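Local coordinates for DNA mimic protein DMP12 (Neisseria meningitidis MC58, PDB 3W1O) that acts as a monomeric DNA mimic that binds the dimeric histone-like protein HU, occupies its DNA-binding sites and partially prevents it from binding DNA, at residues 47-50 against 54-57; 58-63 against 84-89. All coordinates share one frame; numbering follows the deposited sequence.

Contact 1 of 2, residues 47-50 against 54-57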
loop_
_atom_site.group_PDB
_atom_site.type_symbol
_atom_site.label_atom_id
_atom_site.label_comp_id
_atom_site.label_asym_id
_atom_site.label_seq_id
_atom_site.Cartn_x
_atom_site.Cartn_y
_atom_site.Cartn_z
ATOM N N GLU A 47 1.753 2.406 15.451
ATOM C CA GLU A 47 2.234 1.098 15.887
ATOM C C GLU A 47 3.355 0.615 14.984
ATOM O O GLU A 47 4.416 0.176 15.431
ATOM C CB GLU A 47 1.054 0.113 15.789
ATOM C CG GLU A 47 1.369 -1.327 16.189
ATOM C CD GLU A 47 0.160 -2.289 16.037
ATOM O OE1 GLU A 47 -0.957 -1.912 15.553
ATOM O OE2 GLU A 47 0.370 -3.461 16.377
ATOM N N TYR A 48 3.100 0.654 13.690
ATOM C CA TYR A 48 4.062 0.179 12.700
ATOM C C TYR A 48 5.228 1.097 12.384
ATOM O O TYR A 48 6.275 0.627 12.007
ATOM C CB TYR A 48 3.313 -0.283 11.440
ATOM C CG TYR A 48 2.747 -1.655 11.743
ATOM C CD1 TYR A 48 3.543 -2.800 11.636
ATOM C CD2 TYR A 48 1.445 -1.796 12.222
ATOM C CE1 TYR A 48 3.026 -4.074 11.991
ATOM C CE2 TYR A 48 0.923 -3.051 12.559
ATOM C CZ TYR A 48 1.727 -4.173 12.440
ATOM O OH TYR A 48 1.209 -5.401 12.780
ATOM N N GLN A 49 5.056 2.392 12.551
ATOM C CA GLN A 49 6.199 3.321 12.521
ATOM C C GLN A 49 7.242 2.857 13.543
ATOM O O GLN A 49 8.415 2.638 13.218
ATOM C CB GLN A 49 5.705 4.733 12.881
ATOM C CG GLN A 49 6.840 5.744 13.093
ATOM C CD GLN A 49 7.796 5.835 11.875
ATOM O OE1 GLN A 49 9.016 5.783 12.026
ATOM N NE2 GLN A 49 7.236 5.974 10.694
ATOM N N ASN A 50 6.795 2.693 14.782
ATOM C CA ASN A 50 7.716 2.382 15.883
ATOM C C ASN A 50 8.290 0.963 15.789
ATOM O O ASN A 50 9.255 0.616 16.452
ATOM C CB ASN A 50 7.039 2.679 17.239
ATOM C CG ASN A 50 6.712 4.174 17.410
ATOM O OD1 ASN A 50 7.437 5.038 16.916
ATOM N ND2 ASN A 50 5.616 4.466 18.084
ATOM N N TRP A 54 7.488 1.345 8.041
ATOM C CA TRP A 54 7.528 2.338 6.996
ATOM C C TRP A 54 8.966 2.538 6.586
ATOM O O TRP A 54 9.265 2.722 5.395
ATOM C CB TRP A 54 6.863 3.657 7.426
ATOM C CG TRP A 54 5.513 3.425 8.046
ATOM C CD1 TRP A 54 5.108 3.846 9.270
ATOM C CD2 TRP A 54 4.424 2.664 7.500
ATOM N NE1 TRP A 54 3.831 3.419 9.537
ATOM C CE2 TRP A 54 3.376 2.695 8.462
ATOM C CE3 TRP A 54 4.219 1.984 6.284
ATOM C CZ2 TRP A 54 2.158 2.077 8.255
ATOM C CZ3 TRP A 54 2.982 1.362 6.080
ATOM C CH2 TRP A 54 1.981 1.412 7.058
ATOM N N ARG A 55 9.871 2.441 7.552
ATOM C CA ARG A 55 11.305 2.457 7.204
ATOM C C ARG A 55 11.684 1.333 6.218
ATOM O O ARG A 55 12.491 1.516 5.308
ATOM C CB ARG A 55 12.136 2.357 8.504
ATOM C CG ARG A 55 12.088 3.670 9.287
ATOM C CD ARG A 55 12.932 3.591 10.556
ATOM N NE ARG A 55 12.098 3.455 11.749
ATOM C CZ ARG A 55 12.133 2.392 12.536
ATOM N NH1 ARG A 55 12.966 1.409 12.242
ATOM N NH2 ARG A 55 11.350 2.303 13.620
ATOM N N LEU A 56 11.090 0.163 6.375
ATOM C CA LEU A 56 11.330 -0.929 5.457
ATOM C C LEU A 56 10.869 -0.570 4.075
ATOM O O LEU A 56 11.580 -0.859 3.106
ATOM C CB LEU A 56 10.586 -2.186 5.924
ATOM C CG LEU A 56 11.143 -3.598 5.954
ATOM C CD1 LEU A 56 12.638 -3.711 6.373
ATOM C CD2 LEU A 56 10.276 -4.350 6.938
ATOM N N VAL A 57 9.669 0.019 3.972
ATOM C CA VAL A 57 9.134 0.476 2.706
ATOM C C VAL A 57 10.049 1.547 2.110
ATOM O O VAL A 57 10.394 1.495 0.922
ATOM C CB VAL A 57 7.699 1.016 2.827
ATOM C CG1 VAL A 57 7.238 1.518 1.484
ATOM C CG2 VAL A 57 6.756 -0.089 3.301
HETATM O O HOH W 1 8.904 2.873 10.287
#
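Gln49 and Trp54 meet where helix 42-51 gives way to helix 53-61, and their packing is the largely apolar part of the junction. The five-membered side of the indole lies against Gln49: CD1 of Trp54 is 3.5 Å from CA of Gln49, and NE2 of Gln49 comes to the ring edge, near its plane, 3.3 Å from the same CD1. The glutamine chain starts with CG anti to the backbone N (chi1 171°) and then bends at chi2, which brings its amide round to the indole with the two planes 39° apart. Deeper in, CB of Tyr48 packs on CZ2 of Trp54 at 4.1 Å, while the phenol runs on toward helix 96-111 and bonds Glu95 through its OH. A large flat indole suits this buried place, and its one polar atom, NE1, is satisfied by O of Ile45.

The polar part lies on the more exposed side. One water donates to O of Gln49 (3.0 Å) and accepts from N of Arg55 (2.9 Å). Arg55, bent at chi3, carries its guanidinium back to helix 42-51, with NH2 3.0 Å from O of Gln49 and its edge turned to O of Asn50.

With the water satisfying the Gln49 carbonyl near the end of its helix, the arginine's positive charge close by would probably be favourable.

Contact 2 of 2, residues 58-63 against 84-89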
loop_
_atom_site.group_PDB
_atom_site.type_symbol
_atom_site.label_atom_id
_atom_site.label_comp_id
_atom_site.label_asym_id
_atom_site.label_seq_id
_atom_site.Cartn_x
_atom_site.Cartn_y
_atom_site.Cartn_z
ATOM N N SER A 58 10.516 2.453 2.962
ATOM C CA SER A 58 11.333 3.581 2.522
ATOM C C SER A 58 12.667 3.126 1.919
ATOM O O SER A 58 13.286 3.859 1.132
ATOM C CB SER A 58 11.610 4.470 3.720
ATOM O OG SER A 58 12.762 3.944 4.417
ATOM N N GLU A 59 13.126 1.936 2.290
ATOM C CA GLU A 59 14.372 1.385 1.721
ATOM C C GLU A 59 14.282 1.200 0.216
ATOM O O GLU A 59 15.298 1.275 -0.451
ATOM C CB GLU A 59 14.719 0.053 2.363
ATOM C CG GLU A 59 15.249 0.187 3.776
ATOM C CD GLU A 59 15.663 -1.159 4.391
ATOM O OE1 GLU A 59 15.972 -2.139 3.655
ATOM O OE2 GLU A 59 15.681 -1.219 5.633
ATOM N N ILE A 60 13.073 0.956 -0.308
ATOM C CA ILE A 60 12.834 0.857 -1.723
ATOM C C ILE A 60 12.359 2.181 -2.307
ATOM O O ILE A 60 12.811 2.577 -3.357
ATOM C CB ILE A 60 11.742 -0.265 -2.079
ATOM C CG1 ILE A 60 12.111 -1.646 -1.532
ATOM C CG2 ILE A 60 11.461 -0.313 -3.613
ATOM C CD1 ILE A 60 13.651 -2.103 -1.769
ATOM N N THR A 61 11.427 2.877 -1.647
ATOM C CA THR A 61 10.763 4.006 -2.308
ATOM C C THR A 61 11.468 5.320 -2.042
ATOM O O THR A 61 11.254 6.321 -2.730
ATOM C CB THR A 61 9.371 4.182 -1.775
ATOM O OG1 THR A 61 9.470 4.411 -0.359
ATOM C CG2 THR A 61 8.541 2.955 -2.030
ATOM N N ASP A 62 12.266 5.322 -1.001
ATOM C CA ASP A 62 12.932 6.525 -0.494
ATOM C C ASP A 62 11.985 7.592 -0.037
ATOM O O ASP A 62 12.330 8.769 -0.014
ATOM C CB ASP A 62 13.930 7.096 -1.496
ATOM C CG ASP A 62 15.304 6.792 -1.076
ATOM O OD1 ASP A 62 15.833 5.749 -1.559
ATOM O OD2 ASP A 62 15.790 7.534 -0.166
ATOM N N ASN A 63 10.777 7.179 0.300
ATOM C CA ASN A 63 9.779 8.082 0.831
ATOM C C ASN A 63 9.352 7.523 2.179
ATOM O O ASN A 63 9.689 6.381 2.487
ATOM C CB ASN A 63 8.598 8.108 -0.137
ATOM C CG ASN A 63 8.837 9.042 -1.310
ATOM O OD1 ASN A 63 8.913 10.259 -1.120
ATOM N ND2 ASN A 63 8.910 8.487 -2.532
ATOM N N LYS A 84 7.536 -5.943 -1.777
ATOM C CA LYS A 84 6.945 -7.219 -1.403
ATOM C C LYS A 84 7.983 -8.160 -0.792
ATOM O O LYS A 84 7.721 -8.824 0.218
ATOM C CB LYS A 84 6.259 -7.878 -2.575
ATOM C CG LYS A 84 5.668 -9.213 -2.205
ATOM C CD LYS A 84 4.715 -9.674 -3.240
ATOM C CE LYS A 84 5.420 -9.991 -4.550
ATOM N NZ LYS A 84 6.273 -11.201 -4.411
ATOM N N GLU A 85 9.165 -8.223 -1.427
ATOM C CA GLU A 85 10.269 -9.022 -0.903
ATOM C C GLU A 85 10.660 -8.560 0.493
ATOM O O GLU A 85 10.816 -9.416 1.367
ATOM C CB GLU A 85 11.491 -8.969 -1.828
ATOM C CG GLU A 85 12.404 -10.201 -1.722
ATOM C CD GLU A 85 11.673 -11.500 -2.104
ATOM O OE1 GLU A 85 10.979 -11.508 -3.156
ATOM O OE2 GLU A 85 11.773 -12.506 -1.353
ATOM N N LYS A 86 10.838 -7.247 0.689
ATOM C CA LYS A 86 11.227 -6.661 1.993
ATOM C C LYS A 86 10.216 -7.112 3.064
ATOM O O LYS A 86 10.574 -7.530 4.177
ATOM C CB LYS A 86 11.235 -5.130 1.972
ATOM C CG LYS A 86 12.340 -4.435 1.210
ATOM C CD LYS A 86 13.601 -4.328 2.036
ATOM C CE LYS A 86 14.787 -4.006 1.137
ATOM N NZ LYS A 86 16.008 -3.905 1.996
ATOM N N LEU A 87 8.940 -7.007 2.724
ATOM C CA LEU A 87 7.928 -7.366 3.726
ATOM C C LEU A 87 7.869 -8.865 4.029
ATOM O O LEU A 87 7.674 -9.250 5.179
ATOM C CB LEU A 87 6.551 -6.867 3.310
ATOM C CG LEU A 87 6.398 -5.357 3.119
ATOM C CD1 LEU A 87 4.951 -4.981 2.822
ATOM C CD2 LEU A 87 6.830 -4.639 4.330
ATOM N N GLN A 88 7.951 -9.686 2.985
ATOM C CA GLN A 88 7.909 -11.154 3.137
ATOM C C GLN A 88 9.075 -11.662 3.978
ATOM O O GLN A 88 8.939 -12.643 4.687
ATOM C CB GLN A 88 7.931 -11.828 1.763
ATOM C CG GLN A 88 6.563 -11.831 1.133
ATOM C CD GLN A 88 6.582 -12.314 -0.290
ATOM O OE1 GLN A 88 7.617 -12.256 -0.967
ATOM N NE2 GLN A 88 5.450 -12.786 -0.761
ATOM N N ASN A 89 10.205 -10.957 3.912
ATOM C CA ASN A 89 11.396 -11.330 4.673
ATOM C C ASN A 89 11.533 -10.660 6.026
ATOM O O ASN A 89 12.520 -10.913 6.721
ATOM C CB ASN A 89 12.688 -11.117 3.834
ATOM C CG ASN A 89 12.761 -12.049 2.642
ATOM O OD1 ASN A 89 13.202 -11.654 1.566
ATOM N ND2 ASN A 89 12.318 -13.288 2.818
#
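Lys86 reaches across from helix 77-88 to both Glu59 and Ile60 of helix 53-61, and the contact divides along this one side chain. Its aliphatic part makes the closer-packed half. CG of Lys86 lies 3.9 Å from CG1 of Ile60, and CE of Lys86 is 3.7 Å from CD1 of the same isoleucine, so the methylenes run obliquely past the longer branch of the isoleucine. A bend at chi2 (-83°) turns the lysine chain out of its initial course; beyond it the chain is extended and carries the ammonium outward. Isoleucine fits here because its apolar branches also touch Ser79, Ala82 and Val83, residues one to two turns earlier on helix 77-88.

The segments take in the C-terminal ends of helices 53-61 and 77-88, which pack side by side with backbones well separated: the closest CA pair, Ile60 and Lys86, is 8.5 Å apart. Helix 53-61 ends just beyond, where Asp62 takes a positive phi and Thr61 forms an ST turn, its OG1 accepting from N of Asn63 at 3.1 Å. Helix 77-88 has helix 96-111 on another flank, touched by Leu87 and Lys84.

The outer half is polar and rests on one ion pair at the surface. Glu59 extends from the exposed side of its helix and meets the lysine at about a right angle, in a salt bridge in which NZ of Lys86 donates to OE1 of Glu59. The modelled separation is very short, and its exact value is doubtful. Only OE1 of the carboxylate meets Lys86 closely. Glu59 is exposed and Lys86 partly so, a setting that suits charged ends, which can stay near solvent.

How the contacts relate
Helix 53-61 is common to both contacts: its N-terminal part, within segment 54-57, meets helix 42-51 in contact 1, and its C-terminal part, within segment 58-63, meets helix 77-88 in contact 2. The two centres are about 10 Å apart, and the contacts touch directly where O of Leu56 packs 4.1 Å from CG of Lys86. Hydrogen bonding within the shared helix also spans the boundary, with OG of Ser58 bonded to O of Arg55. Contact 1 is partly buried, whereas contact 2 lies at the surface. Together they join helix 53-61 to the helix before it and to one beyond strand 72-75, in a protein whose shape and electrostatic surface resemble those of the straight portion of the bent HU-bound DNA.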